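Local structure of OXA-46 oxacillinase (Pseudomonas aeruginosa, 3IF6) at residues B[45-50]-B[170-175]; B[83-88]-B[130-135]; B[233-238]-B[251-256]. The protein probably hydrolyses beta-lactam antibiotics to substituted beta-amino acids, as a class D serine beta-lactamase that contributes to antibiotic resistance. All blocks are in the same frame, centred on the assembly; numbering follows the deposited sequence.

Interaction 1: residues B[45-50]-B[170-175]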
ATOM      1  N   VAL B  45       6.077  -6.401 -21.577  1.00 43.12           N
ATOM      2  CA  VAL B  45       4.649  -6.478 -21.792  1.00 42.71           C
ATOM      3  C   VAL B  45       3.990  -5.444 -20.894  1.00 43.76           C
ATOM      4  O   VAL B  45       4.144  -5.482 -19.661  1.00 44.29           O
ATOM      5  CB  VAL B  45       4.086  -7.842 -21.414  1.00 42.44           C
ATOM      6  CG1 VAL B  45       2.593  -7.854 -21.633  1.00 41.93           C
ATOM      7  CG2 VAL B  45       4.738  -8.952 -22.195  1.00 41.79           C
ATOM      8  N   ILE B  46       3.256  -4.504 -21.471  1.00 44.73           N
ATOM      9  CA  ILE B  46       2.336  -3.746 -20.625  1.00 45.78           C
ATOM     10  C   ILE B  46       0.832  -3.859 -20.928  1.00 46.17           C
ATOM     11  O   ILE B  46       0.366  -3.474 -22.011  1.00 46.21           O
ATOM     12  CB  ILE B  46       2.797  -2.303 -20.255  1.00 46.04           C
ATOM     13  CG1 ILE B  46       1.602  -1.348 -20.211  1.00 45.67           C
ATOM     14  CG2 ILE B  46       3.994  -1.838 -21.073  1.00 46.36           C
ATOM     15  CD1 ILE B  46       1.307  -0.712 -21.476  1.00 50.98           C
ATOM     16  N   ALA B  47       0.115  -4.411 -19.937  1.00 45.80           N
ATOM     17  CA  ALA B  47      -1.335  -4.551 -19.926  1.00 45.66           C
ATOM     18  C   ALA B  47      -2.030  -3.329 -19.325  1.00 46.04           C
ATOM     19  O   ALA B  47      -2.296  -3.290 -18.129  1.00 46.15           O
ATOM     20  CB  ALA B  47      -1.722  -5.803 -19.165  1.00 45.44           C
ATOM     21  N   ASP B  48      -2.409  -2.377 -20.155  1.00 46.99           N
ATOM     22  CA  ASP B  48      -3.083  -1.182 -19.698  1.00 47.63           C
ATOM     23  C   ASP B  48      -4.590  -1.365 -19.667  1.00 48.67           C
ATOM     24  O   ASP B  48      -5.216  -1.601 -20.662  1.00 49.18           O
ATOM     25  CB  ASP B  48      -2.713  -0.002 -20.575  1.00 47.03           C
ATOM     26  CG  ASP B  48      -3.468   1.187 -20.229  1.00 47.27           C
ATOM     27  OD1 ASP B  48      -4.460   1.016 -19.545  1.00 48.98           O
ATOM     28  OD2 ASP B  48      -3.087   2.282 -20.602  1.00 47.14           O
ATOM     29  N   GLU B  49      -5.158  -1.304 -18.480  1.00 49.40           N
ATOM     30  CA  GLU B  49      -6.563  -1.590 -18.288  1.00 49.43           C
ATOM     31  C   GLU B  49      -7.500  -0.497 -17.767  1.00 50.32           C
ATOM     32  O   GLU B  49      -8.609  -0.786 -17.366  1.00 50.07           O
ATOM     33  CB  GLU B  49      -6.720  -2.920 -17.566  1.00 49.00           C
ATOM     34  CG  GLU B  49      -6.054  -4.021 -18.314  1.00 48.22           C
ATOM     35  CD  GLU B  49      -6.065  -5.338 -17.600  1.00 50.58           C
ATOM     36  OE1 GLU B  49      -6.646  -5.448 -16.522  1.00 49.23           O
ATOM     37  OE2 GLU B  49      -5.496  -6.289 -18.139  1.00 51.15           O
ATOM     38  N   ARG B  50      -7.050   0.744 -17.765  1.00 51.50           N
ATOM     39  CA  ARG B  50      -7.868   1.842 -17.287  1.00 52.97           C
ATOM     40  C   ARG B  50      -9.140   2.094 -18.098  1.00 54.80           C
ATOM     41  O   ARG B  50     -10.222   2.256 -17.569  1.00 55.01           O
ATOM     42  CB  ARG B  50      -7.040   3.104 -17.258  1.00 52.63           C
ATOM     43  CG  ARG B  50      -5.762   2.996 -16.535  1.00 50.74           C
ATOM     44  CD  ARG B  50      -4.919   4.196 -16.792  1.00 47.39           C
ATOM     45  NE  ARG B  50      -3.996   3.965 -17.877  1.00 42.20           N
ATOM     46  CZ  ARG B  50      -3.152   4.849 -18.358  1.00 38.86           C
ATOM     47  NH1 ARG B  50      -3.071   6.057 -17.872  1.00 35.98           N
ATOM     48  NH2 ARG B  50      -2.387   4.500 -19.331  1.00 37.41           N
ATOM     49  N   GLU B 170       3.579 -14.188 -18.808  1.00 40.65           N
ATOM     50  CA  GLU B 170       3.139 -14.987 -17.695  1.00 41.60           C
ATOM     51  C   GLU B 170       3.172 -14.194 -16.372  1.00 41.79           C
ATOM     52  O   GLU B 170       2.311 -14.411 -15.508  1.00 42.11           O
ATOM     53  CB  GLU B 170       3.981 -16.248 -17.607  1.00 42.22           C
ATOM     54  CG  GLU B 170       3.754 -17.229 -18.758  1.00 44.48           C
ATOM     55  CD  GLU B 170       4.341 -18.604 -18.488  1.00 47.30           C
ATOM     56  OE1 GLU B 170       5.545 -18.707 -18.160  1.00 47.05           O
ATOM     57  OE2 GLU B 170       3.593 -19.594 -18.619  1.00 49.52           O
ATOM     58  N   GLN B 171       4.134 -13.260 -16.244  1.00 41.75           N
ATOM     59  CA  GLN B 171       4.220 -12.355 -15.082  1.00 40.62           C
ATOM     60  C   GLN B 171       2.953 -11.538 -15.056  1.00 40.31           C
ATOM     61  O   GLN B 171       2.368 -11.328 -13.995  1.00 39.70           O
ATOM     62  CB  GLN B 171       5.446 -11.424 -15.125  1.00 40.41           C
ATOM     63  CG  GLN B 171       6.809 -12.119 -14.965  1.00 39.71           C
ATOM     64  CD  GLN B 171       7.277 -12.333 -13.509  1.00 39.24           C
ATOM     65  OE1 GLN B 171       6.471 -12.519 -12.594  1.00 40.81           O
ATOM     66  NE2 GLN B 171       8.592 -12.344 -13.310  1.00 35.83           N
ATOM     67  N   ILE B 172       2.509 -11.119 -16.231  1.00 40.10           N
ATOM     68  CA  ILE B 172       1.304 -10.290 -16.334  1.00 40.73           C
ATOM     69  C   ILE B 172       0.028 -11.008 -15.869  1.00 41.23           C
ATOM     70  O   ILE B 172      -0.760 -10.439 -15.117  1.00 41.02           O
ATOM     71  CB  ILE B 172       1.121  -9.726 -17.749  1.00 40.31           C
ATOM     72  CG1 ILE B 172       2.357  -8.897 -18.148  1.00 39.32           C
ATOM     73  CG2 ILE B 172      -0.227  -8.932 -17.846  1.00 41.07           C
ATOM     74  CD1 ILE B 172       2.334  -7.462 -17.722  1.00 35.84           C
ATOM     75  N   LEU B 173      -0.147 -12.245 -16.333  1.00 42.06           N
ATOM     76  CA  LEU B 173      -1.240 -13.126 -15.940  1.00 43.10           C
ATOM     77  C   LEU B 173      -1.300 -13.288 -14.422  1.00 43.16           C
ATOM     78  O   LEU B 173      -2.331 -12.989 -13.827  1.00 44.00           O
ATOM     79  CB  LEU B 173      -1.111 -14.527 -16.587  1.00 42.90           C
ATOM     80  CG  LEU B 173      -1.100 -14.735 -18.110  1.00 44.64           C
ATOM     81  CD1 LEU B 173      -0.897 -16.215 -18.433  1.00 45.28           C
ATOM     82  CD2 LEU B 173      -2.350 -14.195 -18.796  1.00 46.46           C
ATOM     83  N   PHE B 174      -0.207 -13.784 -13.821  1.00 43.04           N
ATOM     84  CA  PHE B 174      -0.116 -14.000 -12.365  1.00 42.53           C
ATOM     85  C   PHE B 174      -0.485 -12.753 -11.577  1.00 42.25           C
ATOM     86  O   PHE B 174      -1.236 -12.832 -10.617  1.00 42.77           O
ATOM     87  CB  PHE B 174       1.277 -14.492 -11.935  1.00 42.47           C
ATOM     88  CG  PHE B 174       1.469 -14.508 -10.434  1.00 41.72           C
ATOM     89  CD1 PHE B 174       0.951 -15.555  -9.657  1.00 41.18           C
ATOM     90  CD2 PHE B 174       2.142 -13.457  -9.792  1.00 42.09           C
ATOM     91  CE1 PHE B 174       1.107 -15.558  -8.259  1.00 41.36           C
ATOM     92  CE2 PHE B 174       2.305 -13.449  -8.404  1.00 40.91           C
ATOM     93  CZ  PHE B 174       1.785 -14.501  -7.631  1.00 40.90           C
ATOM     94  N   LEU B 175       0.024 -11.606 -12.007  1.00 41.98           N
ATOM     95  CA  LEU B 175      -0.167 -10.351 -11.296  1.00 41.85           C
ATOM     96  C   LEU B 175      -1.586  -9.881 -11.393  1.00 42.95           C
ATOM     97  O   LEU B 175      -2.120  -9.355 -10.412  1.00 43.02           O
ATOM     98  CB  LEU B 175       0.752  -9.256 -11.830  1.00 40.92           C
ATOM     99  CG  LEU B 175       2.257  -9.360 -11.667  1.00 39.76           C
ATOM    100  CD1 LEU B 175       2.910  -8.374 -12.617  1.00 38.97           C
ATOM    101  CD2 LEU B 175       2.665  -9.098 -10.226  1.00 40.35           C
TER
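Just beyond Val-45 and Ala-47, the strand residues on which Ile-172 packs, the carboxylate of Asp-48 is gripped at both oxygens by Arg-50. The shortest bond, a salt bridge, runs from Arg-50 NH2 to Asp-48 OD2 (2.7 Å); the donor lies above the carboxylate plane by 38°, whereas OD2 itself lies close to the guanidinium plane, 14° out of it. Asp-48 OD1 takes the backbone amide two residues on, with Arg-50 N 3.2 Å away, closing an Asx turn where strand 42-48 ends. Arg-50 NE adds two weak bonds to the same carboxylate.

The contact with the helix itself is apolar and rests on one side chain. Ile-172 lies on one face of the strand and spreads its two branches along it: CG1 lies 3.6 Å from Val-45 CG1, and CG2 lies 3.7 Å from Ala-47 CB. With CG1 anti to the carbonyl carbon (chi1 -58°) and CG2 anti to the backbone N, the branches reach different strand residues. Beyond CG1, Ile-172 CD1 presses against the backbone, 3.3 Å from Val-45 O.

Helix 168-179 thus covers a face of the large sheet of the penicillin-recognising fold. Glu-49 extends the join through salt bridges to Arg-176 and Arg-180, while strand 42-48 lies between strands 55-58 and 229-238, to which its backbone is hydrogen-bonded.

Interaction 2: residues B[83-88]-B[130-135]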
ATOM      1  N   LEU B  83       2.812 -17.460   3.973  1.00 38.94           N
ATOM      2  CA  LEU B  83       1.606 -17.099   4.738  1.00 39.43           C
ATOM      3  C   LEU B  83       0.605 -18.256   4.802  1.00 40.69           C
ATOM      4  O   LEU B  83       0.137 -18.636   5.883  1.00 41.01           O
ATOM      5  CB  LEU B  83       0.919 -15.866   4.153  1.00 38.91           C
ATOM      6  CG  LEU B  83       1.586 -14.509   4.408  1.00 38.04           C
ATOM      7  CD1 LEU B  83       1.084 -13.463   3.401  1.00 35.80           C
ATOM      8  CD2 LEU B  83       1.375 -14.051   5.846  1.00 35.67           C
ATOM      9  N   ASP B  84       0.296 -18.823   3.636  1.00 41.23           N
ATOM     10  CA  ASP B  84      -0.609 -19.961   3.551  1.00 41.56           C
ATOM     11  C   ASP B  84      -0.182 -21.171   4.398  1.00 41.29           C
ATOM     12  O   ASP B  84      -1.031 -21.794   5.071  1.00 41.19           O
ATOM     13  CB  ASP B  84      -0.795 -20.401   2.104  1.00 41.63           C
ATOM     14  CG  ASP B  84      -1.991 -21.313   1.946  1.00 42.53           C
ATOM     15  OD1 ASP B  84      -1.806 -22.512   1.675  1.00 42.30           O
ATOM     16  OD2 ASP B  84      -3.121 -20.819   2.138  1.00 44.38           O
ATOM     17  N   ALA B  85       1.113 -21.492   4.346  1.00 40.56           N
ATOM     18  CA  ALA B  85       1.702 -22.631   5.055  1.00 40.54           C
ATOM     19  C   ALA B  85       2.051 -22.318   6.494  1.00 40.85           C
ATOM     20  O   ALA B  85       2.661 -23.134   7.190  1.00 40.54           O
ATOM     21  CB  ALA B  85       2.940 -23.086   4.336  1.00 40.28           C
ATOM     22  N   ASP B  86       1.677 -21.118   6.936  1.00 42.39           N
ATOM     23  CA  ASP B  86       2.056 -20.585   8.262  1.00 42.84           C
ATOM     24  C   ASP B  86       3.555 -20.767   8.569  1.00 42.24           C
ATOM     25  O   ASP B  86       3.962 -21.048   9.712  1.00 42.59           O
ATOM     26  CB  ASP B  86       1.157 -21.140   9.387  1.00 43.50           C
ATOM     27  CG  ASP B  86       1.268 -20.320  10.669  1.00 46.60           C
ATOM     28  OD1 ASP B  86       1.711 -20.890  11.702  1.00 45.75           O
ATOM     29  OD2 ASP B  86       0.964 -19.086  10.620  1.00 51.52           O
ATOM     30  N   ALA B  87       4.365 -20.625   7.523  1.00 40.85           N
ATOM     31  CA  ALA B  87       5.800 -20.448   7.668  1.00 40.51           C
ATOM     32  C   ALA B  87       6.101 -18.998   8.141  1.00 39.81           C
ATOM     33  O   ALA B  87       7.166 -18.725   8.675  1.00 39.68           O
ATOM     34  CB  ALA B  87       6.510 -20.762   6.326  1.00 40.24           C
ATOM     35  N   VAL B  88       5.159 -18.085   7.898  1.00 39.31           N
ATOM     36  CA  VAL B  88       5.110 -16.764   8.535  1.00 38.69           C
ATOM     37  C   VAL B  88       3.656 -16.486   8.960  1.00 39.46           C
ATOM     38  O   VAL B  88       2.693 -16.933   8.326  1.00 38.59           O
ATOM     39  CB  VAL B  88       5.721 -15.621   7.645  1.00 38.70           C
ATOM     40  CG1 VAL B  88       4.998 -15.479   6.291  1.00 37.44           C
ATOM     41  CG2 VAL B  88       5.817 -14.285   8.400  1.00 35.91           C
ATOM     42  N   LYS B 130      12.230 -24.101   3.306  1.00 45.84           N
ATOM     43  CA  LYS B 130      12.386 -25.189   4.274  1.00 46.71           C
ATOM     44  C   LYS B 130      11.012 -25.645   4.852  1.00 47.59           C
ATOM     45  O   LYS B 130      10.597 -26.802   4.658  1.00 47.68           O
ATOM     46  CB  LYS B 130      13.334 -24.713   5.391  1.00 46.88           C
ATOM     47  CG  LYS B 130      14.491 -25.641   5.773  1.00 47.46           C
ATOM     48  CD  LYS B 130      15.557 -25.774   4.645  1.00 50.37           C
ATOM     49  CE  LYS B 130      16.501 -24.534   4.456  1.00 50.49           C
ATOM     50  NZ  LYS B 130      16.306 -23.839   3.132  1.00 47.64           N
ATOM     51  N   ASP B 131      10.305 -24.727   5.515  1.00 47.98           N
ATOM     52  CA  ASP B 131       9.064 -25.035   6.228  1.00 48.94           C
ATOM     53  C   ASP B 131       7.914 -25.441   5.318  1.00 49.65           C
ATOM     54  O   ASP B 131       7.121 -26.339   5.652  1.00 50.13           O
ATOM     55  CB  ASP B 131       8.639 -23.852   7.102  1.00 48.92           C
ATOM     56  CG  ASP B 131       9.575 -23.626   8.284  1.00 49.76           C
ATOM     57  OD1 ASP B 131      10.454 -24.486   8.564  1.00 50.59           O
ATOM     58  OD2 ASP B 131       9.430 -22.573   8.941  1.00 50.88           O
ATOM     59  N   ILE B 132       7.811 -24.777   4.173  1.00 50.23           N
ATOM     60  CA  ILE B 132       6.837 -25.156   3.148  1.00 50.83           C
ATOM     61  C   ILE B 132       7.111 -26.584   2.644  1.00 51.62           C
ATOM     62  O   ILE B 132       6.177 -27.364   2.441  1.00 52.30           O
ATOM     63  CB  ILE B 132       6.831 -24.149   1.977  1.00 50.42           C
ATOM     64  CG1 ILE B 132       6.344 -22.773   2.462  1.00 50.10           C
ATOM     65  CG2 ILE B 132       5.970 -24.660   0.816  1.00 50.43           C
ATOM     66  CD1 ILE B 132       6.664 -21.631   1.518  1.00 47.97           C
ATOM     67  N   GLY B 133       8.389 -26.915   2.452  1.00 52.17           N
ATOM     68  CA  GLY B 133       8.795 -28.217   1.950  1.00 52.78           C
ATOM     69  C   GLY B 133       8.459 -28.424   0.483  1.00 53.39           C
ATOM     70  O   GLY B 133       7.588 -27.735  -0.079  1.00 53.59           O
ATOM     71  N   GLU B 134       9.135 -29.396  -0.130  1.00 53.73           N
ATOM     72  CA  GLU B 134       8.964 -29.710  -1.551  1.00 54.61           C
ATOM     73  C   GLU B 134       7.512 -29.943  -1.978  1.00 54.31           C
ATOM     74  O   GLU B 134       7.043 -29.330  -2.934  1.00 54.90           O
ATOM     75  CB  GLU B 134       9.838 -30.912  -1.949  1.00 54.40           C
ATOM     76  CG  GLU B 134       9.575 -31.398  -3.371  1.00 56.10           C
ATOM     77  CD  GLU B 134      10.224 -32.752  -3.706  1.00 56.09           C
ATOM     78  OE1 GLU B 134       9.751 -33.417  -4.663  1.00 54.50           O
ATOM     79  OE2 GLU B 134      11.210 -33.131  -3.026  1.00 58.83           O
ATOM     80  N   ASP B 135       6.805 -30.830  -1.273  1.00 54.35           N
ATOM     81  CA  ASP B 135       5.506 -31.323  -1.762  1.00 53.96           C
ATOM     82  C   ASP B 135       4.442 -30.214  -1.807  1.00 53.16           C
ATOM     83  O   ASP B 135       3.668 -30.138  -2.769  1.00 52.91           O
ATOM     84  CB  ASP B 135       5.012 -32.561  -0.963  1.00 54.34           C
ATOM     85  CG  ASP B 135       5.981 -33.790  -1.050  1.00 56.13           C
ATOM     86  OD1 ASP B 135       6.750 -33.940  -2.052  1.00 57.58           O
ATOM     87  OD2 ASP B 135       5.956 -34.624  -0.103  1.00 55.20           O
TER
HETATM   88  O   HOH W   1       9.577 -19.811   8.860  1.00 43.37           O
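Asp-131 meets Ala-87 in two ways. Its CB lies 3.8 Å from Ala-87 CB, an aliphatic touch at the outer margin of the contact, and its carboxylate reaches the same residue through a water. That water donates to both sides, at 2.8 Å to Asp-131 OD2 and 2.7 Å to Ala-87 O, linking the side chain to the backbone. With CG anti to the carbonyl carbon (chi1 -69°), Asp-131 holds the carboxylate on the side where the water can be shared.

Ile-132, next in line, is buried. Its CG1 sits 3.9 Å from Ala-85 CB and, more loosely, 4.4 Å from Ala-87 CB. The two alanines stand before and after Asp-86 in the Schellman motif that follows helix 75-84: Asp-86 takes positive phi (47°) and two backbone bonds return to the last turn, one of them from Asp-86 N to Leu-83 O. The small alanines let this turn come close to helix 122-144 within the helical part of the class D fold, with Ile-132 also resting on His-78 and Phe-81.

At Gly-133 phi turns positive, and the amides of Glu-134 and Asp-135 lack bonds to the preceding turn, which kinks the helix; Glu-134 then pairs with Arg-138.

Interaction 3: residues B[233-238]-B[251-256]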
ATOM      1  N   PHE B 233       2.796  -4.187 -15.775  1.00 39.18           N
ATOM      2  CA  PHE B 233       4.059  -4.164 -16.542  1.00 39.05           C
ATOM      3  C   PHE B 233       4.932  -5.339 -16.151  1.00 39.08           C
ATOM      4  O   PHE B 233       4.816  -5.870 -15.059  1.00 40.24           O
ATOM      5  CB  PHE B 233       4.828  -2.831 -16.457  1.00 38.41           C
ATOM      6  CG  PHE B 233       5.233  -2.437 -15.057  1.00 38.80           C
ATOM      7  CD1 PHE B 233       6.459  -2.835 -14.537  1.00 35.01           C
ATOM      8  CD2 PHE B 233       4.367  -1.651 -14.246  1.00 38.60           C
ATOM      9  CE1 PHE B 233       6.838  -2.471 -13.216  1.00 36.58           C
ATOM     10  CE2 PHE B 233       4.729  -1.285 -12.938  1.00 36.91           C
ATOM     11  CZ  PHE B 233       5.963  -1.699 -12.422  1.00 36.84           C
ATOM     12  N   ALA B 234       5.741  -5.790 -17.096  1.00 38.68           N
ATOM     13  CA  ALA B 234       6.676  -6.854 -16.900  1.00 37.88           C
ATOM     14  C   ALA B 234       7.741  -6.673 -17.970  1.00 38.02           C
ATOM     15  O   ALA B 234       7.489  -6.881 -19.168  1.00 38.25           O
ATOM     16  CB  ALA B 234       6.009  -8.176 -17.031  1.00 38.55           C
ATOM     17  N   LEU B 235       8.911  -6.233 -17.514  1.00 36.57           N
ATOM     18  CA  LEU B 235      10.077  -5.982 -18.335  1.00 35.47           C
ATOM     19  C   LEU B 235      11.145  -6.978 -17.921  1.00 35.27           C
ATOM     20  O   LEU B 235      11.218  -7.336 -16.750  1.00 35.39           O
ATOM     21  CB  LEU B 235      10.577  -4.521 -18.181  1.00 34.27           C
ATOM     22  CG  LEU B 235      12.045  -4.185 -18.569  1.00 34.41           C
ATOM     23  CD1 LEU B 235      12.239  -2.806 -19.203  1.00 27.18           C
ATOM     24  CD2 LEU B 235      13.063  -4.402 -17.424  1.00 33.70           C
ATOM     25  N   ASN B 236      11.908  -7.486 -18.897  1.00 34.88           N
ATOM     26  CA  ASN B 236      13.232  -8.037 -18.629  1.00 34.34           C
ATOM     27  C   ASN B 236      14.334  -7.524 -19.574  1.00 34.21           C
ATOM     28  O   ASN B 236      14.067  -6.944 -20.634  1.00 35.13           O
ATOM     29  CB  ASN B 236      13.250  -9.564 -18.363  1.00 34.51           C
ATOM     30  CG  ASN B 236      12.724 -10.410 -19.539  1.00 36.04           C
ATOM     31  OD1 ASN B 236      11.775 -11.182 -19.376  1.00 37.29           O
ATOM     32  ND2 ASN B 236      13.362 -10.297 -20.697  1.00 33.95           N
ATOM     33  N   ILE B 237      15.570  -7.604 -19.120  1.00 33.02           N
ATOM     34  CA  ILE B 237      16.690  -7.130 -19.910  1.00 31.94           C
ATOM     35  C   ILE B 237      17.878  -8.003 -19.571  1.00 31.85           C
ATOM     36  O   ILE B 237      17.984  -8.511 -18.448  1.00 31.67           O
ATOM     37  CB  ILE B 237      17.044  -5.620 -19.697  1.00 32.14           C
ATOM     38  CG1 ILE B 237      17.040  -5.216 -18.214  1.00 31.46           C
ATOM     39  CG2 ILE B 237      16.142  -4.705 -20.532  1.00 32.35           C
ATOM     40  CD1 ILE B 237      17.910  -3.973 -17.922  1.00 30.51           C
ATOM     41  N   ASP B 238      18.733  -8.228 -20.562  1.00 31.39           N
ATOM     42  CA  ASP B 238      20.053  -8.791 -20.314  1.00 30.81           C
ATOM     43  C   ASP B 238      20.883  -7.775 -19.502  1.00 30.16           C
ATOM     44  O   ASP B 238      20.673  -6.558 -19.594  1.00 28.71           O
ATOM     45  CB  ASP B 238      20.753  -9.113 -21.623  1.00 30.31           C
ATOM     46  CG  ASP B 238      20.007 -10.122 -22.455  1.00 33.47           C
ATOM     47  OD1 ASP B 238      19.446 -11.115 -21.932  1.00 38.14           O
ATOM     48  OD2 ASP B 238      20.009  -9.957 -23.674  1.00 37.20           O
ATOM     49  N   ALA B 251      14.419   2.178 -15.351  1.00 40.04           N
ATOM     50  CA  ALA B 251      14.513   3.400 -16.140  1.00 40.75           C
ATOM     51  C   ALA B 251      13.840   3.272 -17.515  1.00 41.51           C
ATOM     52  O   ALA B 251      13.219   4.224 -17.992  1.00 41.67           O
ATOM     53  CB  ALA B 251      15.954   3.882 -16.260  1.00 40.26           C
ATOM     54  N   ILE B 252      13.964   2.099 -18.129  1.00 41.77           N
ATOM     55  CA  ILE B 252      13.301   1.817 -19.391  1.00 43.03           C
ATOM     56  C   ILE B 252      11.760   1.735 -19.240  1.00 43.68           C
ATOM     57  O   ILE B 252      11.022   2.406 -19.969  1.00 43.69           O
ATOM     58  CB  ILE B 252      13.852   0.518 -20.048  1.00 42.77           C
ATOM     59  CG1 ILE B 252      15.303   0.728 -20.492  1.00 42.61           C
ATOM     60  CG2 ILE B 252      12.973   0.089 -21.240  1.00 42.52           C
ATOM     61  CD1 ILE B 252      16.050  -0.563 -20.785  1.00 40.28           C
ATOM     62  N   ALA B 253      11.293   0.912 -18.298  1.00 43.91           N
ATOM     63  CA  ALA B 253       9.869   0.705 -18.104  1.00 43.77           C
ATOM     64  C   ALA B 253       9.159   1.980 -17.688  1.00 43.57           C
ATOM     65  O   ALA B 253       8.029   2.215 -18.103  1.00 44.13           O
ATOM     66  CB  ALA B 253       9.608  -0.416 -17.093  1.00 43.95           C
ATOM     67  N   ARG B 254       9.808   2.792 -16.859  1.00 43.55           N
ATOM     68  CA  ARG B 254       9.243   4.062 -16.412  1.00 43.44           C
ATOM     69  C   ARG B 254       9.093   5.039 -17.561  1.00 43.83           C
ATOM     70  O   ARG B 254       8.090   5.750 -17.611  1.00 44.40           O
ATOM     71  CB  ARG B 254      10.126   4.729 -15.386  1.00 43.31           C
ATOM     72  CG  ARG B 254       9.966   4.222 -14.012  1.00 44.20           C
ATOM     73  CD  ARG B 254      10.643   5.170 -13.052  1.00 44.99           C
ATOM     74  NE  ARG B 254      10.454   4.707 -11.687  1.00 49.00           N
ATOM     75  CZ  ARG B 254       9.583   5.225 -10.816  1.00 50.09           C
ATOM     76  NH1 ARG B 254       8.814   6.265 -11.149  1.00 48.95           N
ATOM     77  NH2 ARG B 254       9.503   4.701  -9.593  1.00 50.17           N
ATOM     78  N   ALA B 255      10.087   5.101 -18.457  1.00 43.11           N
ATOM     79  CA  ALA B 255       9.986   5.952 -19.644  1.00 43.54           C
ATOM     80  C   ALA B 255       8.810   5.533 -20.550  1.00 44.07           C
ATOM     81  O   ALA B 255       8.062   6.385 -21.052  1.00 44.16           O
ATOM     82  CB  ALA B 255      11.296   5.987 -20.423  1.00 42.99           C
ATOM     83  N   ILE B 256       8.648   4.226 -20.735  1.00 44.38           N
ATOM     84  CA  ILE B 256       7.487   3.681 -21.424  1.00 45.17           C
ATOM     85  C   ILE B 256       6.181   4.033 -20.654  1.00 46.62           C
ATOM     86  O   ILE B 256       5.285   4.647 -21.230  1.00 47.45           O
ATOM     87  CB  ILE B 256       7.669   2.181 -21.679  1.00 44.73           C
ATOM     88  CG1 ILE B 256       8.913   1.961 -22.552  1.00 43.75           C
ATOM     89  CG2 ILE B 256       6.401   1.553 -22.294  1.00 45.56           C
ATOM     90  CD1 ILE B 256       9.392   0.510 -22.629  1.00 42.73           C
TER
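Strand 233-238 and helix 251-256 run obliquely, nearer antiparallel than parallel, with 140° between their N-to-C directions and 9.2 Å between their axes at closest approach; the backbones are nearest at Leu-235 and Ala-253. Leu-235 fills the centre. Its CD1 methyl reaches into the angle between two successive helix residues, 3.6 Å from Ile-252 CG2 and 4.1 Å from Ala-253 CB. The leucine and Ile-252 side chains cross at about a right angle, and Leu-235 CD1 also lies 3.8 Å from Ile-252 CB, the branch point. The short methyl of Ala-253 leaves the helix backbone close to the leucine.

Ile-252 serves a second strand residue with its other branch: its CD1 comes to 4.2 Å from Ile-237 CG2. With Ile-237 CG1 between N and the carbonyl carbon (chi1 44°), CG2 is left anti to that carbon and meets Ile-252. All four touching residues are buried, and no hydrogen bond crosses the contact.

In the penicillin-recognising fold the C-terminal helix lies on the central sheet, and here helix 247-259 covers strand 229-238. Phe-35 of helix 32-36 joins it over Leu-235 and Ile-237, and Trp-220 of the neighbouring strand 217-226 packs on Ala-253.

Interactions 1 and 3 share the large mixed sheet, in which strands 42-48 and 229-238 are antiparallel neighbours; their centres lie 13 Å apart. They meet directly: Val-45 N is probably hydrogen-bonded to Ala-234 O, and Ala-234 packs on Ile-172 and Gln-171 while pointing away from helix 251-256. Helices 168-179 and 247-259 therefore cover opposite faces, sandwiching the sheet. Interaction 2 belongs to the helical part, with its centre 27 Å from that of interaction 1 and 32 Å from that of interaction 3, and touches neither. Along the chain it is nested within interaction 1, and interaction 3 follows both, so the sheet region is built from sequence before and after the helical insertion.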